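PDB 2CSU: 457aa long hypothetical protein from Pyrococcus horikoshii, which is of unknown function but is built from a CoA-binding domain of Rossmann type, a succinyl-CoA ligase-like flavodoxin domain and a ligase-CoA domain. Local coordinates for residues 132-137 / 176-181; 151-156 / 201-206. All coordinates share one frame; numbering follows the deposited sequence.

Contact 1. Residues 132-137 / 176-181; sequences IMNTHV and FSKFIS
Thr135 OG1 lies within hydrogen-bonding distance of two successive backbone carbonyls, with Phe176 O at 2.5 Å and Ser177 O at 2.9 Å. The first value is shorter than usual and is best treated as doubtful. The contact is an antiparallel strand pair, 132-134 against 178-181, with a short 3-10 turn at 135-136. It belongs to the mixed sheet of the flavodoxin-like domain, where strand 131-134 lies between strands 139-142 and 175-181. Met133 and Phe179 form the hydrogen-bonded pair. Met133 N donates to Phe179 O at 2.8 Å, and Phe179 N donates back to Met133 O. Beyond this pair, Thr135 N bonds to Ser177 O, which also lies near the hydroxyl.

The side chains of Met133 and Phe179 share one face of the sheet. Met133 is a selenomethionine. Its CG lies beside the backbone N and the chain is extended beyond it, with SE anti to CA (chi2 -172°). CG packs on Phe179 CB at 3.4 Å. The terminal CE touches Phe179 CD2 at 3.6 Å. SE is 4.8 Å from the centroid of the Phe179 ring and 44° off its normal, an oblique Met-aromatic contact.

Ile132, Asn134, Lys178 and Ile180 point to the other face. There the CG2 methyls of Ile132 and Ile180 meet, and Ile180 also touches Leu193 of helix 190-197. Asn134 ND2 is hydrogen-bonded to Phe6 O. Lys178 NZ makes its salt bridge to Asp203. One water joins the two polar ends: it donates to Asn134 OD1 at 3.0 Å and accepts from Lys178 NZ at 3.2 Å.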
loop_
_atom_site.group_PDB
_atom_site.type_symbol
_atom_site.label_atom_id
_atom_site.label_comp_id
_atom_site.label_asym_id
_atom_site.label_seq_id
_atom_site.Cartn_x
_atom_site.Cartn_y
_atom_site.Cartn_z
ATOM N N ILE A 132 -16.923 -3.248 -19.036
ATOM C CA ILE A 132 -15.750 -2.600 -19.630
ATOM C C ILE A 132 -15.757 -1.067 -19.435
ATOM O O ILE A 132 -16.793 -0.452 -19.214
ATOM C CB ILE A 132 -15.721 -2.916 -21.131
ATOM C CG1 ILE A 132 -16.980 -2.375 -21.814
ATOM C CG2 ILE A 132 -15.683 -4.442 -21.352
ATOM C CD1 ILE A 132 -16.946 -2.557 -23.334
HETATM N N MSE A 133 -14.546 -0.465 -19.488
HETATM C CA MSE A 133 -14.410 0.994 -19.429
HETATM C C MSE A 133 -13.454 1.549 -20.491
HETATM O O MSE A 133 -12.471 0.936 -20.883
HETATM C CB MSE A 133 -13.852 1.411 -18.066
HETATM C CG MSE A 133 -14.338 0.582 -16.882
HETATM SE SE MSE A 133 -13.799 1.322 -15.335
HETATM C CE MSE A 133 -14.443 0.080 -14.209
ATOM N N ASN A 134 -13.800 2.760 -20.969
ATOM C CA ASN A 134 -12.837 3.574 -21.704
ATOM C C ASN A 134 -12.759 4.972 -21.097
ATOM O O ASN A 134 -13.485 5.886 -21.473
ATOM C CB ASN A 134 -13.278 3.658 -23.165
ATOM C CG ASN A 134 -12.185 4.315 -23.976
ATOM O OD1 ASN A 134 -11.186 4.788 -23.449
ATOM N ND2 ASN A 134 -12.395 4.334 -25.306
ATOM N N THR A 135 -11.873 5.104 -20.096
ATOM C CA THR A 135 -11.789 6.354 -19.354
ATOM C C THR A 135 -11.482 7.537 -20.271
ATOM O O THR A 135 -11.842 8.671 -19.997
ATOM C CB THR A 135 -10.708 6.215 -18.281
ATOM O OG1 THR A 135 -9.477 5.829 -18.884
ATOM C CG2 THR A 135 -11.107 5.148 -17.260
ATOM N N HIS A 136 -10.771 7.247 -21.377
ATOM C CA HIS A 136 -10.379 8.326 -22.279
ATOM C C HIS A 136 -11.582 9.101 -22.830
ATOM O O HIS A 136 -11.510 10.281 -23.158
ATOM C CB HIS A 136 -9.573 7.718 -23.426
ATOM C CG HIS A 136 -8.956 8.822 -24.241
ATOM N ND1 HIS A 136 -8.694 8.712 -25.566
ATOM C CD2 HIS A 136 -8.540 10.089 -23.812
ATOM C CE1 HIS A 136 -8.136 9.883 -25.928
ATOM N NE2 HIS A 136 -8.031 10.727 -24.896
ATOM N N VAL A 137 -12.706 8.374 -22.977
ATOM C CA VAL A 137 -13.921 9.021 -23.462
ATOM C C VAL A 137 -15.081 8.854 -22.476
ATOM O O VAL A 137 -16.246 8.801 -22.849
ATOM C CB VAL A 137 -14.284 8.402 -24.813
ATOM C CG1 VAL A 137 -13.169 8.662 -25.824
ATOM C CG2 VAL A 137 -14.488 6.908 -24.669
ATOM N N PHE A 176 -6.570 3.861 -15.324
ATOM C CA PHE A 176 -6.457 2.939 -16.435
ATOM C C PHE A 176 -7.001 3.612 -17.670
ATOM O O PHE A 176 -7.878 4.475 -17.580
ATOM C CB PHE A 176 -7.294 1.687 -16.167
ATOM C CG PHE A 176 -6.881 0.923 -14.944
ATOM C CD1 PHE A 176 -5.639 0.302 -14.879
ATOM C CD2 PHE A 176 -7.763 0.776 -13.874
ATOM C CE1 PHE A 176 -5.283 -0.462 -13.759
ATOM C CE2 PHE A 176 -7.421 0.021 -12.762
ATOM C CZ PHE A 176 -6.180 -0.602 -12.703
ATOM N N SER A 177 -6.481 3.221 -18.822
ATOM C CA SER A 177 -6.977 3.742 -20.083
ATOM C C SER A 177 -8.256 2.946 -20.332
ATOM O O SER A 177 -9.337 3.509 -20.537
ATOM C CB SER A 177 -5.958 3.475 -21.192
ATOM O OG SER A 177 -5.350 2.200 -21.027
ATOM N N LYS A 178 -8.135 1.621 -20.280
ATOM C CA LYS A 178 -9.295 0.759 -20.494
ATOM C C LYS A 178 -9.358 -0.330 -19.436
ATOM O O LYS A 178 -8.339 -0.711 -18.864
ATOM C CB LYS A 178 -9.247 0.118 -21.877
ATOM C CG LYS A 178 -9.051 1.083 -23.012
ATOM C CD LYS A 178 -9.090 0.364 -24.347
ATOM C CE LYS A 178 -9.316 1.330 -25.500
ATOM N NZ LYS A 178 -8.119 2.154 -25.838
ATOM N N PHE A 179 -10.569 -0.805 -19.174
ATOM C CA PHE A 179 -10.825 -1.858 -18.201
ATOM C C PHE A 179 -11.769 -2.912 -18.772
ATOM O O PHE A 179 -12.828 -2.618 -19.315
ATOM C CB PHE A 179 -11.440 -1.224 -16.950
ATOM C CG PHE A 179 -11.912 -2.298 -16.012
ATOM C CD1 PHE A 179 -11.026 -2.846 -15.090
ATOM C CD2 PHE A 179 -13.230 -2.725 -16.053
ATOM C CE1 PHE A 179 -11.466 -3.823 -14.208
ATOM C CE2 PHE A 179 -13.663 -3.704 -15.163
ATOM C CZ PHE A 179 -12.786 -4.255 -14.237
ATOM N N ILE A 180 -11.332 -4.177 -18.674
ATOM C CA ILE A 180 -12.142 -5.240 -19.237
ATOM C C ILE A 180 -12.298 -6.418 -18.281
ATOM O O ILE A 180 -11.383 -7.193 -18.031
ATOM C CB ILE A 180 -11.486 -5.717 -20.535
ATOM C CG1 ILE A 180 -11.400 -4.562 -21.530
ATOM C CG2 ILE A 180 -12.339 -6.828 -21.172
ATOM C CD1 ILE A 180 -10.012 -3.921 -21.550
ATOM N N SER A 181 -13.502 -6.503 -17.697
ATOM C CA SER A 181 -13.887 -7.740 -17.039
ATOM C C SER A 181 -14.468 -8.713 -18.069
ATOM O O SER A 181 -15.424 -8.416 -18.770
ATOM C CB SER A 181 -14.934 -7.405 -15.977
ATOM O OG SER A 181 -15.419 -8.619 -15.410
HETATM O O HOH W 1 -8.215 4.433 -23.644
#

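Contact 2. Residues 151-156 / 201-206; sequences NVAFIS and EEDKAI
A parallel strand pair in the flavodoxin-like domain joins strand 152-156 to the start of strand 205-210. The chain between them forms helix 159-171, strand 175-181 and helix 190-197. Ala153 N donates to Ala205 O at 2.8 Å in a nearly straight bond (168° at the hydrogen). Val152 pairs with Ala205 and Ala153 with Ile206. At the entry to the pair, Asn151 O accepts Lys204 N at 2.8 Å. Ala205 N adds a weak second bond to the same oxygen.

The Asn151 side chain ties its strand to the loop before strand 205-210. Its CG is anti to the carbonyl carbon (chi1 -65°), and ND2 donates to a lone pair of Glu202 O at 2.7 Å. That oxygen is tilted 23° out of the Asn151 amide plane. The Lys204 chain lies alongside Asn151 and points the same way. Its CD packs on Asn151 CB, and its CE comes within 3.5 Å of ND2.

Different neighbours cover the two faces of the sheet. On one, Val152 CG2 meets Ala205 CB, and Ala205 also touches Pro231 and Phe286. On the other, Ile155 CD1 and Ile206 CG2 meet at a similar distance. Helix 190-197 covers this second face through Leu197, which touches both Ala153 and Asp203. Next to it, Asp203 OD1 is hydrogen-bonded to Ser177 OG and lies 3.4 Å from the methyl carbon CB of Ala153.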
loop_
_atom_site.group_PDB
_atom_site.type_symbol
_atom_site.label_atom_id
_atom_site.label_comp_id
_atom_site.label_asym_id
_atom_site.label_seq_id
_atom_site.Cartn_x
_atom_site.Cartn_y
_atom_site.Cartn_z
ATOM N N ASN A 151 -3.123 5.229 -18.677
ATOM C CA ASN A 151 -2.659 4.606 -19.913
ATOM C C ASN A 151 -2.335 3.112 -19.746
ATOM O O ASN A 151 -1.653 2.504 -20.564
ATOM C CB ASN A 151 -1.430 5.372 -20.409
ATOM C CG ASN A 151 -1.811 6.781 -20.786
ATOM O OD1 ASN A 151 -1.830 7.690 -19.958
ATOM N ND2 ASN A 151 -2.072 6.974 -22.088
ATOM N N VAL A 152 -2.806 2.530 -18.618
ATOM C CA VAL A 152 -2.695 1.086 -18.456
ATOM C C VAL A 152 -4.022 0.371 -18.749
ATOM O O VAL A 152 -5.052 0.653 -18.155
ATOM C CB VAL A 152 -2.270 0.775 -17.028
ATOM C CG1 VAL A 152 -2.519 -0.706 -16.750
ATOM C CG2 VAL A 152 -0.793 1.075 -16.850
ATOM N N ALA A 153 -4.033 -0.554 -19.698
ATOM C CA ALA A 153 -5.246 -1.286 -20.028
ATOM C C ALA A 153 -5.254 -2.492 -19.099
ATOM O O ALA A 153 -4.307 -3.281 -19.090
ATOM C CB ALA A 153 -5.210 -1.725 -21.484
ATOM N N PHE A 154 -6.314 -2.643 -18.319
ATOM C CA PHE A 154 -6.379 -3.747 -17.371
ATOM C C PHE A 154 -7.463 -4.765 -17.710
ATOM O O PHE A 154 -8.638 -4.419 -17.835
ATOM C CB PHE A 154 -6.588 -3.174 -15.958
ATOM C CG PHE A 154 -6.794 -4.211 -14.880
ATOM C CD1 PHE A 154 -6.000 -5.360 -14.816
ATOM C CD2 PHE A 154 -7.743 -4.002 -13.885
ATOM C CE1 PHE A 154 -6.148 -6.282 -13.768
ATOM C CE2 PHE A 154 -7.898 -4.912 -12.836
ATOM C CZ PHE A 154 -7.090 -6.058 -12.781
ATOM N N ILE A 155 -7.047 -6.016 -17.890
ATOM C CA ILE A 155 -7.962 -7.115 -18.196
ATOM C C ILE A 155 -7.986 -8.082 -17.016
ATOM O O ILE A 155 -6.972 -8.689 -16.661
ATOM C CB ILE A 155 -7.526 -7.911 -19.444
ATOM C CG1 ILE A 155 -7.436 -6.991 -20.660
ATOM C CG2 ILE A 155 -8.544 -9.028 -19.727
ATOM C CD1 ILE A 155 -6.927 -7.691 -21.929
ATOM N N SER A 156 -9.148 -8.235 -16.408
ATOM C CA SER A 156 -9.235 -9.128 -15.274
ATOM C C SER A 156 -10.242 -10.252 -15.442
ATOM O O SER A 156 -11.388 -10.031 -15.838
ATOM C CB SER A 156 -9.546 -8.347 -14.002
ATOM O OG SER A 156 -9.752 -9.249 -12.935
ATOM N N GLU A 201 -3.299 3.903 -29.131
ATOM C CA GLU A 201 -2.195 4.751 -28.693
ATOM C C GLU A 201 -2.295 5.092 -27.203
ATOM O O GLU A 201 -1.318 5.401 -26.536
ATOM C CB GLU A 201 -2.229 6.038 -29.520
ATOM C CG GLU A 201 -1.531 5.885 -30.872
ATOM C CD GLU A 201 -1.262 7.253 -31.458
ATOM O OE1 GLU A 201 -1.026 8.180 -30.698
ATOM O OE2 GLU A 201 -1.299 7.379 -32.681
ATOM N N GLU A 202 -3.542 5.070 -26.697
ATOM C CA GLU A 202 -3.760 5.442 -25.305
ATOM C C GLU A 202 -3.267 4.360 -24.343
ATOM O O GLU A 202 -2.877 4.620 -23.213
ATOM C CB GLU A 202 -5.258 5.678 -25.104
ATOM C CG GLU A 202 -5.722 7.010 -25.696
ATOM C CD GLU A 202 -6.183 6.793 -27.120
ATOM O OE1 GLU A 202 -5.516 6.073 -27.848
ATOM O OE2 GLU A 202 -7.214 7.352 -27.490
ATOM N N ASP A 203 -3.331 3.100 -24.817
ATOM C CA ASP A 203 -2.858 2.000 -23.986
ATOM C C ASP A 203 -1.348 1.795 -24.134
ATOM O O ASP A 203 -0.854 1.250 -25.114
ATOM C CB ASP A 203 -3.605 0.731 -24.398
ATOM C CG ASP A 203 -5.103 0.999 -24.370
ATOM O OD1 ASP A 203 -5.646 1.100 -23.270
ATOM O OD2 ASP A 203 -5.702 1.117 -25.435
ATOM N N LYS A 204 -0.604 2.298 -23.132
ATOM C CA LYS A 204 0.847 2.166 -23.174
ATOM C C LYS A 204 1.300 0.789 -22.679
ATOM O O LYS A 204 2.368 0.292 -23.010
ATOM C CB LYS A 204 1.451 3.262 -22.295
ATOM C CG LYS A 204 1.669 4.567 -23.066
ATOM C CD LYS A 204 1.821 5.775 -22.139
ATOM C CE LYS A 204 1.379 7.085 -22.803
ATOM N NZ LYS A 204 2.279 8.166 -22.409
ATOM N N ALA A 205 0.451 0.189 -21.823
ATOM C CA ALA A 205 0.772 -1.133 -21.296
ATOM C C ALA A 205 -0.493 -1.942 -20.995
ATOM O O ALA A 205 -1.591 -1.416 -20.867
ATOM C CB ALA A 205 1.586 -0.947 -20.016
ATOM N N ILE A 206 -0.311 -3.274 -20.924
ATOM C CA ILE A 206 -1.439 -4.145 -20.612
ATOM C C ILE A 206 -1.194 -4.944 -19.331
ATOM O O ILE A 206 -0.171 -5.592 -19.159
ATOM C CB ILE A 206 -1.645 -5.102 -21.787
ATOM C CG1 ILE A 206 -1.739 -4.320 -23.100
ATOM C CG2 ILE A 206 -2.964 -5.875 -21.603
ATOM C CD1 ILE A 206 -1.589 -5.222 -24.326
#

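Contacts 1 and 2 are neighbours in one sheet, with centres about 8 Å apart. Strand 175-181 of contact 1 runs parallel to strand 152-156 of contact 2. Their segments alternate along the chain. Backbone hydrogen bonds join the two strands, and Asp203 adds side-chain links. Its OD2 forms a salt bridge with Lys178 NZ at 2.7 Å, and its OD1 is 2.5 Å from Ser177 OG, a probable hydrogen bond. Each carboxylate oxygen thus has a partner in contact 1. Such pairing would be expected to stabilise the negative charge of Asp203. The rings of Phe154 and Phe176 also meet, with planes about 25° apart.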